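Local coordinates for ABC transporter substrate binding protein (Ribose) (Agrobacterium vitis, PDB 4WUT) that probably serves as the periplasmic sugar-binding component of an ABC transporter and holds beta-D-fucopyranose in its binding cleft, at residues A[34-37]-A[38-41]; A[163-166]-A[167-171]; A[221-224]-A[225-228]; A[246-249]-A[250-253]. One frame throughout, in Å; residues are numbered along the deposited sequence.

Contact 1: residues A[34-37]-A[38-41]; sequences NSTF and WQNV. With FCB (beta-D-fucopyranose), chain E.
Phe37 and Trp38, neighbours in the first turn of helix 36-49, meet as a T-shaped pair at the sugar site. The phenyl edge points at the face of the indole; the six-membered rings have centroids 4.9 Å apart and planes turned by 89°. Following Phe37 outward, CB lies against the backbone N of Trp38, and CG begins a ring with the fucose over one face. With CG anti to its own backbone N (chi1 177°), the ring extends alongside the sugar. Its CD1 approaches Trp38 CD2 at 3.7 Å. CE1 reaches over the benzo part of the indole and also touches Val41 CG2, and CZ at the tip lies 3.9 Å from C1 of the fucose. C1 stands above the centre of the phenyl face. The indole meets the sugar obliquely, Trp38 CZ2 lying 3.7 Å from C4, while Trp38 NE1 is hydrogen-bonded to Glu65.

Ser35 is the N-cap of this helix. Its OG accepts from Trp38 N at 3.1 Å in a nearly straight bond (172°) and also lies 3.3 Å from Trp38 CD1, so the capping hydroxyl also sits beside the indole. Gln39 N bonds to Ser35 O, beginning the helical ladder. Outside the turn, Glu220 binds both Thr36 OG1 and Phe37 N. The chemistry is that of a carbohydrate platform: carbon-rich aromatic surfaces take the apolar parts of the pyranose, while polar residues such as Lys31, Asp114 and Asp245 bind its oxygens.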
ATOM      1  N   ASN A  34     -11.331   6.497   3.519  1.00 28.36           N
ATOM      2  CA  ASN A  34     -12.269   5.557   2.918  1.00 31.49           C
ATOM      3  C   ASN A  34     -11.600   4.283   2.429  1.00 29.27           C
ATOM      4  O   ASN A  34     -11.500   4.065   1.211  1.00 28.13           O
ATOM      5  CB  ASN A  34     -12.966   6.226   1.733  1.00 35.06           C
ATOM      6  CG  ASN A  34     -13.639   7.524   2.117  1.00 35.28           C
ATOM      7  OD1 ASN A  34     -14.202   7.641   3.211  1.00 44.26           O
ATOM      8  ND2 ASN A  34     -13.595   8.513   1.214  1.00 39.96           N
ATOM      9  N   SER A  35     -11.166   3.436   3.369  1.00 17.33           N
ATOM     10  CA  SER A  35     -10.336   2.305   3.017  1.00 14.54           C
ATOM     11  C   SER A  35     -10.172   1.313   4.171  1.00 15.13           C
ATOM     12  O   SER A  35      -9.793   1.696   5.287  1.00 16.21           O
ATOM     13  CB  SER A  35      -8.967   2.857   2.595  1.00 18.11           C
ATOM     14  OG  SER A  35      -7.980   1.873   2.593  1.00 15.62           O
ATOM     15  N   THR A  36     -10.421   0.033   3.918  1.00 14.55           N
ATOM     16  CA  THR A  36     -10.217  -0.960   4.972  1.00 14.54           C
ATOM     17  C   THR A  36      -8.719  -1.066   5.317  1.00 13.66           C
ATOM     18  O   THR A  36      -8.368  -1.290   6.460  1.00 14.57           O
ATOM     19  CB  THR A  36     -10.859  -2.356   4.657  1.00 15.00           C
ATOM     20  OG1 THR A  36     -10.582  -2.741   3.311  1.00 15.57           O
ATOM     21  CG2 THR A  36     -12.351  -2.315   4.841  1.00 18.21           C
ATOM     22  N   PHE A  37      -7.845  -0.878   4.327  1.00 12.69           N
ATOM     23  CA  PHE A  37      -6.410  -0.889   4.573  1.00 12.97           C
ATOM     24  C   PHE A  37      -6.042   0.227   5.557  1.00 11.50           C
ATOM     25  O   PHE A  37      -5.402  -0.030   6.560  1.00 12.54           O
ATOM     26  CB  PHE A  37      -5.622  -0.750   3.259  1.00 12.36           C
ATOM     27  CG  PHE A  37      -4.129  -0.678   3.452  1.00 11.71           C
ATOM     28  CD1 PHE A  37      -3.497   0.533   3.657  1.00 10.91           C
ATOM     29  CD2 PHE A  37      -3.352  -1.827   3.424  1.00 11.51           C
ATOM     30  CE1 PHE A  37      -2.127   0.595   3.851  1.00 11.19           C
ATOM     31  CE2 PHE A  37      -1.982  -1.754   3.621  1.00 10.72           C
ATOM     32  CZ  PHE A  37      -1.378  -0.543   3.822  1.00  9.67           C
ATOM     33  N   TRP A  38      -6.441   1.468   5.265  1.00 14.61           N
ATOM     34  CA  TRP A  38      -6.059   2.585   6.132  1.00 10.64           C
ATOM     35  C   TRP A  38      -6.763   2.496   7.478  1.00 11.87           C
ATOM     36  O   TRP A  38      -6.207   2.917   8.489  1.00 13.84           O
ATOM     37  CB  TRP A  38      -6.280   3.957   5.460  1.00 11.84           C
ATOM     38  CG  TRP A  38      -5.374   4.155   4.277  1.00  9.18           C
ATOM     39  CD1 TRP A  38      -5.736   4.281   2.971  1.00 12.17           C
ATOM     40  CD2 TRP A  38      -3.941   4.197   4.296  1.00  8.67           C
ATOM     41  NE1 TRP A  38      -4.617   4.415   2.178  1.00 11.79           N
ATOM     42  CE2 TRP A  38      -3.506   4.357   2.971  1.00 10.95           C
ATOM     43  CE3 TRP A  38      -2.992   4.110   5.308  1.00 10.80           C
ATOM     44  CZ2 TRP A  38      -2.156   4.427   2.632  1.00 11.75           C
ATOM     45  CZ3 TRP A  38      -1.654   4.178   4.971  1.00 10.89           C
ATOM     46  CH2 TRP A  38      -1.248   4.350   3.651  1.00 11.26           C
ATOM     47  N   GLN A  39      -7.953   1.891   7.521  1.00 12.96           N
ATOM     48  CA  GLN A  39      -8.617   1.699   8.801  1.00 14.30           C
ATOM     49  C   GLN A  39      -7.873   0.691   9.690  1.00 15.19           C
ATOM     50  O   GLN A  39      -7.925   0.777  10.918  1.00 16.73           O
ATOM     51  CB  GLN A  39     -10.076   1.300   8.588  1.00 18.66           C
ATOM     52  CG  GLN A  39     -10.913   2.482   8.114  1.00 21.51           C
ATOM     53  CD  GLN A  39     -12.210   2.084   7.428  1.00 29.92           C
ATOM     54  OE1 GLN A  39     -12.586   0.913   7.394  1.00 36.70           O
ATOM     55  NE2 GLN A  39     -12.899   3.073   6.862  1.00 32.51           N
ATOM     56  N   ASN A  40      -7.188  -0.267   9.072  1.00 15.39           N
ATOM     57  CA  ASN A  40      -6.352  -1.186   9.851  1.00 16.31           C
ATOM     58  C   ASN A  40      -5.081  -0.488  10.369  1.00 16.94           C
ATOM     59  O   ASN A  40      -4.642  -0.746  11.491  1.00 14.66           O
ATOM     60  CB  ASN A  40      -5.983  -2.426   9.051  1.00 14.07           C
ATOM     61  CG  ASN A  40      -5.709  -3.634   9.946  1.00 16.95           C
ATOM     62  OD1 ASN A  40      -6.467  -3.914  10.882  1.00 18.94           O
ATOM     63  ND2 ASN A  40      -4.597  -4.329   9.692  1.00 17.31           N
ATOM     64  N   VAL A  41      -4.510   0.407   9.569  1.00 14.04           N
ATOM     65  CA  VAL A  41      -3.429   1.252  10.076  1.00 14.94           C
ATOM     66  C   VAL A  41      -3.924   2.067  11.280  1.00 13.93           C
ATOM     67  O   VAL A  41      -3.245   2.127  12.301  1.00 17.33           O
ATOM     68  CB  VAL A  41      -2.890   2.175   8.983  1.00 14.04           C
ATOM     69  CG1 VAL A  41      -1.858   3.156   9.563  1.00 15.08           C
ATOM     70  CG2 VAL A  41      -2.291   1.345   7.861  1.00 13.72           C
TER
HETATM   71  C1  FCB E 404      -1.796  -0.384  -0.089  1.00  6.39           C
HETATM   72  C2  FCB E 404      -0.716   0.635  -0.426  1.00 12.22           C
HETATM   73  C3  FCB E 404      -1.058   1.943   0.039  1.00 13.19           C
HETATM   74  C4  FCB E 404      -2.467   2.355  -0.464  1.00 13.17           C
HETATM   75  C5  FCB E 404      -3.407   1.188  -0.055  1.00 12.00           C
HETATM   76  C6  FCB E 404      -4.882   1.438  -0.487  1.00 13.06           C
HETATM   77  O1  FCB E 404      -1.515  -1.473  -0.832  1.00 10.01           O
HETATM   78  O2  FCB E 404       0.489   0.188   0.255  1.00 11.33           O
HETATM   79  O3  FCB E 404      -0.042   2.844  -0.472  1.00 13.33           O
HETATM   80  O4  FCB E 404      -2.467   2.600  -1.893  1.00 15.67           O
HETATM   81  O5  FCB E 404      -3.024   0.036  -0.668  1.00 14.30           O

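Contact 2: residues A[163-166]-A[167-171]; sequences AGSE and IGRVG. With FCB (beta-D-fucopyranose), chain E.
Ser165 and Arg169, one turn apart at the start of helix 164-180, both reach the bound fucose from the beta-alpha-beta unit formed by strand 153-158, this helix and strand 184-190. Ser165 OG lies 3.0 Å from the sugar O3 and is also hydrogen-bonded to Tyr159.

Ile167 opens the following turn. Its N donates to Ala163 O, and its CG1 rests 3.4 Å from the same oxygen. At Gly168 the backbone N has a weak bond to a water that donates to Gly164 O at 2.6 Å, so this water bridges two amides where no direct bond joins them. Arg169 N then returns to Ser165 O, and its side chain runs out extended until it bends at chi3 (-60°), which turns the guanidinium to the sugar. Ser165 OG lies over one face of that group, and the fucose meets it at the edge. Arg169 holds the sugar in a bidentate manner, NH1 donating to O1 and NH2 to O2, each bond 2.9 Å long. Ala218 O and Asn133 OD1 take further hydrogen bonds from NH1 and NH2, which should fix the rotation of the group. Gly171 N, at the end of the segment, donates to Ile167 O. Just before it, Val170 N donates to Glu166 O, while Val170 CG2 packs 3.6 Å from Glu166 OE2, a carboxylate oxygen bound by Ser158.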
ATOM      1  N   ALA A 163       3.109   7.052  -7.018  1.00 10.42           N
ATOM      2  CA  ALA A 163       2.938   7.110  -5.593  1.00 10.23           C
ATOM      3  C   ALA A 163       4.084   6.260  -4.972  1.00 10.26           C
ATOM      4  O   ALA A 163       4.598   5.338  -5.606  1.00 12.34           O
ATOM      5  CB  ALA A 163       1.563   6.631  -5.188  1.00 13.88           C
ATOM      6  N   GLY A 164       4.543   6.621  -3.794  1.00 10.75           N
ATOM      7  CA  GLY A 164       5.748   6.041  -3.257  1.00  8.81           C
ATOM      8  C   GLY A 164       5.747   4.531  -3.241  1.00 10.96           C
ATOM      9  O   GLY A 164       6.707   3.916  -3.706  1.00 11.98           O
ATOM     10  N   SER A 165       4.701   3.923  -2.703  1.00  9.40           N
ATOM     11  CA  SER A 165       4.672   2.442  -2.653  1.00  7.53           C
ATOM     12  C   SER A 165       4.569   1.839  -4.064  1.00 12.75           C
ATOM     13  O   SER A 165       5.080   0.743  -4.331  1.00 12.78           O
ATOM     14  CB  SER A 165       3.516   1.974  -1.795  1.00  8.81           C
ATOM     15  OG  SER A 165       2.288   2.476  -2.301  1.00  9.80           O
ATOM     16  N   GLU A 166       3.943   2.571  -4.973  1.00  9.61           N
ATOM     17  CA  GLU A 166       3.670   2.079  -6.317  1.00  7.68           C
ATOM     18  C   GLU A 166       4.954   1.934  -7.138  1.00 10.18           C
ATOM     19  O   GLU A 166       5.091   0.995  -7.913  1.00 10.89           O
ATOM     20  CB  GLU A 166       2.718   3.042  -7.039  1.00  8.39           C
ATOM     21  CG  GLU A 166       2.083   2.492  -8.296  1.00 11.22           C
ATOM     22  CD  GLU A 166       2.863   2.772  -9.585  1.00 10.58           C
ATOM     23  OE1 GLU A 166       3.760   3.650  -9.580  1.00 11.12           O
ATOM     24  OE2 GLU A 166       2.568   2.113 -10.614  1.00 10.06           O
ATOM     25  N   ILE A 167       5.872   2.884  -7.004  1.00 10.96           N
ATOM     26  CA  ILE A 167       7.114   2.876  -7.789  1.00 12.29           C
ATOM     27  C   ILE A 167       7.889   1.569  -7.626  1.00 12.32           C
ATOM     28  O   ILE A 167       8.234   0.900  -8.604  1.00 12.92           O
ATOM     29  CB  ILE A 167       8.051   3.999  -7.338  1.00 13.88           C
ATOM     30  CG1 ILE A 167       7.404   5.368  -7.542  1.00 14.73           C
ATOM     31  CG2 ILE A 167       9.386   3.907  -8.084  1.00 15.70           C
ATOM     32  CD1 ILE A 167       8.189   6.513  -6.896  1.00 21.38           C
ATOM     33  N   GLY A 168       8.172   1.218  -6.374  1.00 14.01           N
ATOM     34  CA  GLY A 168       8.937   0.030  -6.081  1.00 15.53           C
ATOM     35  C   GLY A 168       8.143  -1.229  -6.350  1.00 12.60           C
ATOM     36  O   GLY A 168       8.672  -2.197  -6.867  1.00 12.73           O
ATOM     37  N   ARG A 169       6.867  -1.221  -5.994  1.00 10.65           N
ATOM     38  CA  ARG A 169       6.056  -2.423  -6.076  1.00 10.86           C
ATOM     39  C   ARG A 169       5.856  -2.832  -7.539  1.00  9.49           C
ATOM     40  O   ARG A 169       6.110  -3.968  -7.962  1.00 10.74           O
ATOM     41  CB  ARG A 169       4.705  -2.147  -5.424  1.00 10.97           C
ATOM     42  CG  ARG A 169       3.873  -3.376  -5.252  1.00  9.87           C
ATOM     43  CD  ARG A 169       2.596  -3.060  -4.521  1.00 10.22           C
ATOM     44  NE  ARG A 169       2.863  -2.521  -3.201  1.00 10.35           N
ATOM     45  CZ  ARG A 169       1.953  -2.022  -2.376  1.00 11.56           C
ATOM     46  NH1 ARG A 169       0.656  -2.000  -2.707  1.00  9.65           N
ATOM     47  NH2 ARG A 169       2.327  -1.561  -1.205  1.00 11.80           N
ATOM     48  N   VAL A 170       5.405  -1.877  -8.334  1.00  9.43           N
ATOM     49  CA  VAL A 170       5.123  -2.168  -9.719  1.00  9.56           C
ATOM     50  C   VAL A 170       6.431  -2.263 -10.515  1.00 12.39           C
ATOM     51  O   VAL A 170       6.564  -3.078 -11.409  1.00 13.20           O
ATOM     52  CB  VAL A 170       4.122  -1.147 -10.308  1.00 10.78           C
ATOM     53  CG1 VAL A 170       3.971  -1.329 -11.818  1.00 14.19           C
ATOM     54  CG2 VAL A 170       2.790  -1.304  -9.594  1.00 10.38           C
ATOM     55  N   GLY A 171       7.419  -1.443 -10.198  1.00 12.54           N
ATOM     56  CA  GLY A 171       8.711  -1.609 -10.833  1.00 14.42           C
ATOM     57  C   GLY A 171       9.385  -2.934 -10.497  1.00 14.49           C
ATOM     58  O   GLY A 171      10.002  -3.559 -11.366  1.00 15.39           O
TER
HETATM   59  C1  FCB E 404      -1.796  -0.384  -0.089  1.00  6.39           C
HETATM   60  C2  FCB E 404      -0.716   0.635  -0.426  1.00 12.22           C
HETATM   61  C3  FCB E 404      -1.058   1.943   0.039  1.00 13.19           C
HETATM   62  C4  FCB E 404      -2.467   2.355  -0.464  1.00 13.17           C
HETATM   63  C5  FCB E 404      -3.407   1.188  -0.055  1.00 12.00           C
HETATM   64  C6  FCB E 404      -4.882   1.438  -0.487  1.00 13.06           C
HETATM   65  O1  FCB E 404      -1.515  -1.473  -0.832  1.00 10.01           O
HETATM   66  O2  FCB E 404       0.489   0.188   0.255  1.00 11.33           O
HETATM   67  O3  FCB E 404      -0.042   2.844  -0.472  1.00 13.33           O
HETATM   68  O4  FCB E 404      -2.467   2.600  -1.893  1.00 15.67           O
HETATM   69  O5  FCB E 404      -3.024   0.036  -0.668  1.00 14.30           O
HETATM   70  O   HOH W   1       8.835   2.350  -3.559  1.00 17.78           O

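Contact 3: residues A[221-224]-A[225-228]; sequences PTAI and GMGR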
ATOM      1  N   PRO A 221      -7.804  -1.632  -3.343  1.00  8.29           N
ATOM      2  CA  PRO A 221      -8.993  -1.385  -4.157  1.00  9.57           C
ATOM      3  C   PRO A 221      -8.840  -1.878  -5.597  1.00  9.20           C
ATOM      4  O   PRO A 221      -9.817  -2.275  -6.236  1.00  9.32           O
ATOM      5  CB  PRO A 221      -9.138   0.134  -4.121  1.00  9.46           C
ATOM      6  CG  PRO A 221      -7.742   0.632  -3.800  1.00 10.22           C
ATOM      7  CD  PRO A 221      -7.233  -0.377  -2.837  1.00  9.35           C
ATOM      8  N   THR A 222      -7.626  -1.865  -6.117  1.00  7.78           N
ATOM      9  CA  THR A 222      -7.417  -2.259  -7.496  1.00  8.34           C
ATOM     10  C   THR A 222      -7.651  -3.760  -7.602  1.00  8.31           C
ATOM     11  O   THR A 222      -8.278  -4.232  -8.545  1.00  9.32           O
ATOM     12  CB  THR A 222      -6.018  -1.865  -7.998  1.00  7.33           C
ATOM     13  OG1 THR A 222      -5.818  -0.451  -7.853  1.00  8.97           O
ATOM     14  CG2 THR A 222      -5.819  -2.259  -9.409  1.00  9.25           C
ATOM     15  N   ALA A 223      -7.134  -4.495  -6.622  1.00  6.75           N
ATOM     16  CA  ALA A 223      -7.278  -5.947  -6.658  1.00  7.84           C
ATOM     17  C   ALA A 223      -8.711  -6.378  -6.439  1.00  7.87           C
ATOM     18  O   ALA A 223      -9.153  -7.389  -7.004  1.00  9.16           O
ATOM     19  CB  ALA A 223      -6.357  -6.568  -5.614  1.00  9.53           C
ATOM     20  N   ILE A 224      -9.456  -5.642  -5.618  1.00  8.57           N
ATOM     21  CA  ILE A 224     -10.873  -5.948  -5.410  1.00  9.27           C
ATOM     22  C   ILE A 224     -11.663  -5.699  -6.695  1.00 10.81           C
ATOM     23  O   ILE A 224     -12.448  -6.529  -7.145  1.00  9.52           O
ATOM     24  CB  ILE A 224     -11.452  -5.143  -4.249  1.00  8.84           C
ATOM     25  CG1 ILE A 224     -10.786  -5.591  -2.937  1.00 11.25           C
ATOM     26  CG2 ILE A 224     -12.978  -5.342  -4.186  1.00 11.40           C
ATOM     27  CD1 ILE A 224     -11.092  -4.777  -1.740  1.00 13.89           C
ATOM     28  N   GLY A 225     -11.449  -4.556  -7.323  1.00  9.84           N
ATOM     29  CA  GLY A 225     -12.137  -4.313  -8.572  1.00 10.00           C
ATOM     30  C   GLY A 225     -11.782  -5.343  -9.631  1.00 10.82           C
ATOM     31  O   GLY A 225     -12.620  -5.735 -10.421  1.00 10.23           O
HETATM   32  N   MSE A 226     -10.512  -5.711  -9.674  1.00  9.91           N
HETATM   33  CA  MSE A 226     -10.006  -6.736 -10.580  1.00 10.26           C
HETATM   34  C   MSE A 226     -10.733  -8.059 -10.357  1.00 10.59           C
HETATM   35  O   MSE A 226     -11.232  -8.666 -11.300  1.00 10.27           O
HETATM   36  CB  MSE A 226      -8.510  -6.921 -10.334  1.00 11.26           C
HETATM   37  CG  MSE A 226      -7.876  -7.971 -11.208  1.00  9.84           C
HETATM   38 SE   MSE A 226      -6.019  -8.237 -10.711  1.00 18.18          SE
HETATM   39  CE  MSE A 226      -6.284  -9.148  -9.014  1.00 13.56           C
ATOM     40  N   GLY A 227     -10.808  -8.498  -9.109  1.00  8.95           N
ATOM     41  CA  GLY A 227     -11.442  -9.766  -8.837  1.00  8.83           C
ATOM     42  C   GLY A 227     -12.897  -9.741  -9.238  1.00 11.52           C
ATOM     43  O   GLY A 227     -13.414 -10.688  -9.835  1.00 12.16           O
ATOM     44  N   ARG A 228     -13.566  -8.636  -8.943  1.00 12.05           N
ATOM     45  CA  ARG A 228     -14.986  -8.536  -9.265  1.00 12.06           C
ATOM     46  C   ARG A 228     -15.195  -8.564 -10.774  1.00 11.64           C
ATOM     47  O   ARG A 228     -16.138  -9.191 -11.256  1.00 12.08           O
ATOM     48  CB  ARG A 228     -15.583  -7.268  -8.664  1.00 10.08           C
ATOM     49  CG  ARG A 228     -15.634  -7.292  -7.171  1.00 12.35           C
ATOM     50  CD  ARG A 228     -16.349  -6.092  -6.589  1.00 18.84           C
ATOM     51  NE  ARG A 228     -16.346  -6.167  -5.134  1.00 20.09           N
ATOM     52  CZ  ARG A 228     -16.804  -5.218  -4.331  1.00 24.89           C
ATOM     53  NH1 ARG A 228     -17.338  -4.119  -4.848  1.00 30.23           N
ATOM     54  NH2 ARG A 228     -16.738  -5.376  -3.015  1.00 25.15           N
TER
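Helix 220-232, the crossover helix of the beta-alpha-beta unit between strands 214-217 and 240-244, carries Ile224 and Arg228 side by side on successive turns. The two side chains point the same way. Ile224 CG2 sits over one face of the guanidinium, 3.4 Å above its plane and displaced toward the rim, with Arg228 NE 3.6 Å away. Extended from CG to NE, the arginine runs alongside the isoleucine, its CG brushing Ile224 O on the way. The methyl CG2 thus packs on the guanidinium, whose NH2 forms a salt bridge with Asp249 of helix 248-255.

The backbone beneath is regular: Gly225 N donates to Pro221 O, and Met226, Gly227 and Arg228 follow in the same i to i-4 pattern. Pro221, at the first turn, touches the fucose, so this helix begins at the sugar site and leads away from it. Ile224 and Ala223 also pack on Leu250 of helix 248-255, whereas Met226 touches Thr202 of helix 195-208. Met226, here selenomethionine, bends at chi3 (72°), folding its terminal methyl back over the preceding turn, where CE lies 4.3 Å from Ala223 CB.

Contact 4: residues A[246-249]-A[250-253]; sequences GNQD and LQEF
The carboxamides of Gln248 and Gln251 stand with their planes 69° apart, their NE2 atoms 3.4 Å from each other. Both of these nitrogens are donors, and a water accepts from both, from Gln248 NE2 at 2.9 Å and from Gln251 NE2. Gln251 NE2 also donates to Gly246 O at 3.0 Å. It approaches from above the carbonyl plane, 36° out of it, while the oxygen lies slightly off the amide plane of Gln251. The phenyl ring of Phe253 has Asp249 O obliquely beside it, 3.4 Å from CD2; Phe253 N donates to that same oxygen, so ring and amide lie around one carbonyl.

Asn247 turns its own flat amide back over the helix start. A chi1 of 82° brings CG between the backbone N and the carbonyl carbon, allowing OD1 to accept from Leu250 N at 3.0 Å in a nearly straight bond. The two side chains cross at about a right angle, with Asn247 OD1 3.5 Å from Leu250 CG. Asn247 ND2 bonds to Thr36 OG1 and only weakly to Asp249 OD2. Next along the ladder, Gln251 N donates to Asn247 O and Glu252 N to Gln248 O.

Leu250 is buried and packs against Leu259. The OD1 bond to Leu250 N makes Asn247 the N-cap of helix 248-255, the crossover helix between parallel strands 240-244 and 261-265.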
ATOM      1  N   GLY A 246      -5.213  -7.584   2.122  1.00 11.94           N
ATOM      2  CA  GLY A 246      -5.779  -8.715   2.817  1.00 14.19           C
ATOM      3  C   GLY A 246      -7.088  -8.481   3.535  1.00 14.66           C
ATOM      4  O   GLY A 246      -7.307  -9.043   4.603  1.00 15.27           O
ATOM      5  N   ASN A 247      -7.964  -7.651   2.970  1.00 13.49           N
ATOM      6  CA  ASN A 247      -9.253  -7.469   3.620  1.00 12.58           C
ATOM      7  C   ASN A 247     -10.191  -8.643   3.351  1.00 15.18           C
ATOM      8  O   ASN A 247      -9.799  -9.622   2.727  1.00 14.36           O
ATOM      9  CB  ASN A 247      -9.884  -6.140   3.199  1.00 14.06           C
ATOM     10  CG  ASN A 247     -10.587  -6.210   1.873  1.00 13.26           C
ATOM     11  OD1 ASN A 247     -10.348  -7.086   1.040  1.00 14.33           O
ATOM     12  ND2 ASN A 247     -11.462  -5.230   1.644  1.00 18.88           N
ATOM     13  N   GLN A 248     -11.430  -8.533   3.806  1.00 14.63           N
ATOM     14  CA  GLN A 248     -12.383  -9.643   3.670  1.00 18.51           C
ATOM     15  C   GLN A 248     -12.637 -10.025   2.201  1.00 18.86           C
ATOM     16  O   GLN A 248     -12.686 -11.209   1.860  1.00 19.13           O
ATOM     17  CB  GLN A 248     -13.697  -9.304   4.374  1.00 23.92           C
ATOM     18  CG  GLN A 248     -13.565  -9.109   5.881  1.00 33.67           C
ATOM     19  CD  GLN A 248     -12.953 -10.306   6.585  1.00 38.98           C
ATOM     20  OE1 GLN A 248     -13.398 -11.450   6.410  1.00 39.10           O
ATOM     21  NE2 GLN A 248     -11.928 -10.050   7.394  1.00 35.45           N
ATOM     22  N   ASP A 249     -12.786  -9.046   1.316  1.00 17.23           N
ATOM     23  CA  ASP A 249     -13.051  -9.363  -0.090  1.00 15.21           C
ATOM     24  C   ASP A 249     -11.897 -10.167  -0.694  1.00 15.73           C
ATOM     25  O   ASP A 249     -12.099 -11.099  -1.455  1.00 13.68           O
ATOM     26  CB  ASP A 249     -13.218  -8.101  -0.939  1.00 15.29           C
ATOM     27  CG  ASP A 249     -14.350  -7.217  -0.476  1.00 23.88           C
ATOM     28  OD1 ASP A 249     -15.480  -7.431  -0.931  1.00 28.13           O
ATOM     29  OD2 ASP A 249     -14.106  -6.285   0.316  1.00 28.29           O
ATOM     30  N   LEU A 250     -10.676  -9.745  -0.416  1.00 13.44           N
ATOM     31  CA  LEU A 250      -9.508 -10.409  -0.973  1.00 12.85           C
ATOM     32  C   LEU A 250      -9.314 -11.805  -0.371  1.00 13.13           C
ATOM     33  O   LEU A 250      -8.975 -12.753  -1.087  1.00 13.35           O
ATOM     34  CB  LEU A 250      -8.270  -9.523  -0.805  1.00 12.96           C
ATOM     35  CG  LEU A 250      -8.373  -8.222  -1.615  1.00 12.25           C
ATOM     36  CD1 LEU A 250      -7.306  -7.216  -1.211  1.00 15.19           C
ATOM     37  CD2 LEU A 250      -8.269  -8.552  -3.082  1.00 13.78           C
ATOM     38  N   GLN A 251      -9.580 -11.947   0.918  1.00 13.76           N
ATOM     39  CA  GLN A 251      -9.542 -13.267   1.541  1.00 14.28           C
ATOM     40  C   GLN A 251     -10.526 -14.196   0.833  1.00 17.29           C
ATOM     41  O   GLN A 251     -10.207 -15.353   0.542  1.00 15.34           O
ATOM     42  CB  GLN A 251      -9.891 -13.182   3.022  1.00 15.91           C
ATOM     43  CG  GLN A 251      -8.806 -12.591   3.863  1.00 15.31           C
ATOM     44  CD  GLN A 251      -9.249 -12.352   5.298  1.00 15.99           C
ATOM     45  OE1 GLN A 251      -9.713 -13.275   5.985  1.00 18.07           O
ATOM     46  NE2 GLN A 251      -9.127 -11.097   5.756  1.00 16.03           N
ATOM     47  N   GLU A 252     -11.717 -13.678   0.548  1.00 14.70           N
ATOM     48  CA  GLU A 252     -12.742 -14.497  -0.108  1.00 15.37           C
ATOM     49  C   GLU A 252     -12.362 -14.898  -1.532  1.00 15.43           C
ATOM     50  O   GLU A 252     -12.639 -16.048  -1.944  1.00 15.87           O
ATOM     51  CB  GLU A 252     -14.103 -13.801  -0.089  1.00 22.26           C
ATOM     52  CG  GLU A 252     -14.725 -13.775   1.297  1.00 29.13           C
ATOM     53  CD  GLU A 252     -14.734 -15.159   1.951  1.00 37.50           C
ATOM     54  OE1 GLU A 252     -15.595 -15.994   1.584  1.00 39.13           O
ATOM     55  OE2 GLU A 252     -13.858 -15.421   2.817  1.00 46.39           O
ATOM     56  N   PHE A 253     -11.699 -13.980  -2.247  1.00 13.39           N
ATOM     57  CA  PHE A 253     -11.230 -14.245  -3.605  1.00 14.15           C
ATOM     58  C   PHE A 253     -10.115 -15.303  -3.657  1.00 14.40           C
ATOM     59  O   PHE A 253     -10.037 -16.052  -4.630  1.00 16.79           O
ATOM     60  CB  PHE A 253     -10.735 -12.974  -4.274  1.00 15.42           C
ATOM     61  CG  PHE A 253     -11.825 -12.088  -4.799  1.00 15.62           C
ATOM     62  CD1 PHE A 253     -12.971 -12.609  -5.354  1.00 20.45           C
ATOM     63  CD2 PHE A 253     -11.679 -10.718  -4.761  1.00 17.72           C
ATOM     64  CE1 PHE A 253     -13.960 -11.779  -5.853  1.00 20.34           C
ATOM     65  CE2 PHE A 253     -12.674  -9.889  -5.259  1.00 15.08           C
ATOM     66  CZ  PHE A 253     -13.806 -10.423  -5.804  1.00 18.20           C
TER
HETATM   67  O   HOH W   2      -9.630 -11.122   8.854  1.00 37.39           O

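How the contacts relate
Along the chain the contacts come in numerical order, each within the opening turns of a separate crossover helix between parallel strands. Contact 1 belongs to the beta-alpha-beta unit of strands 25-29 and 56-60; contacts 2, 3 and 4 belong to units whose strands neighbour one another in the other half of the sheet order. Contacts 1 and 2, with centres 19 Å apart, both touch the fucose without touching each other, so the sugar bridges them. Contacts 3 and 4 are closest, about 10 Å between centres, and pack directly on each other. Contact 1 also touches contact 4, through Thr36 and Asn247, a link across the sugar-binding cleft that is consistent with a closed, ligand-bound form.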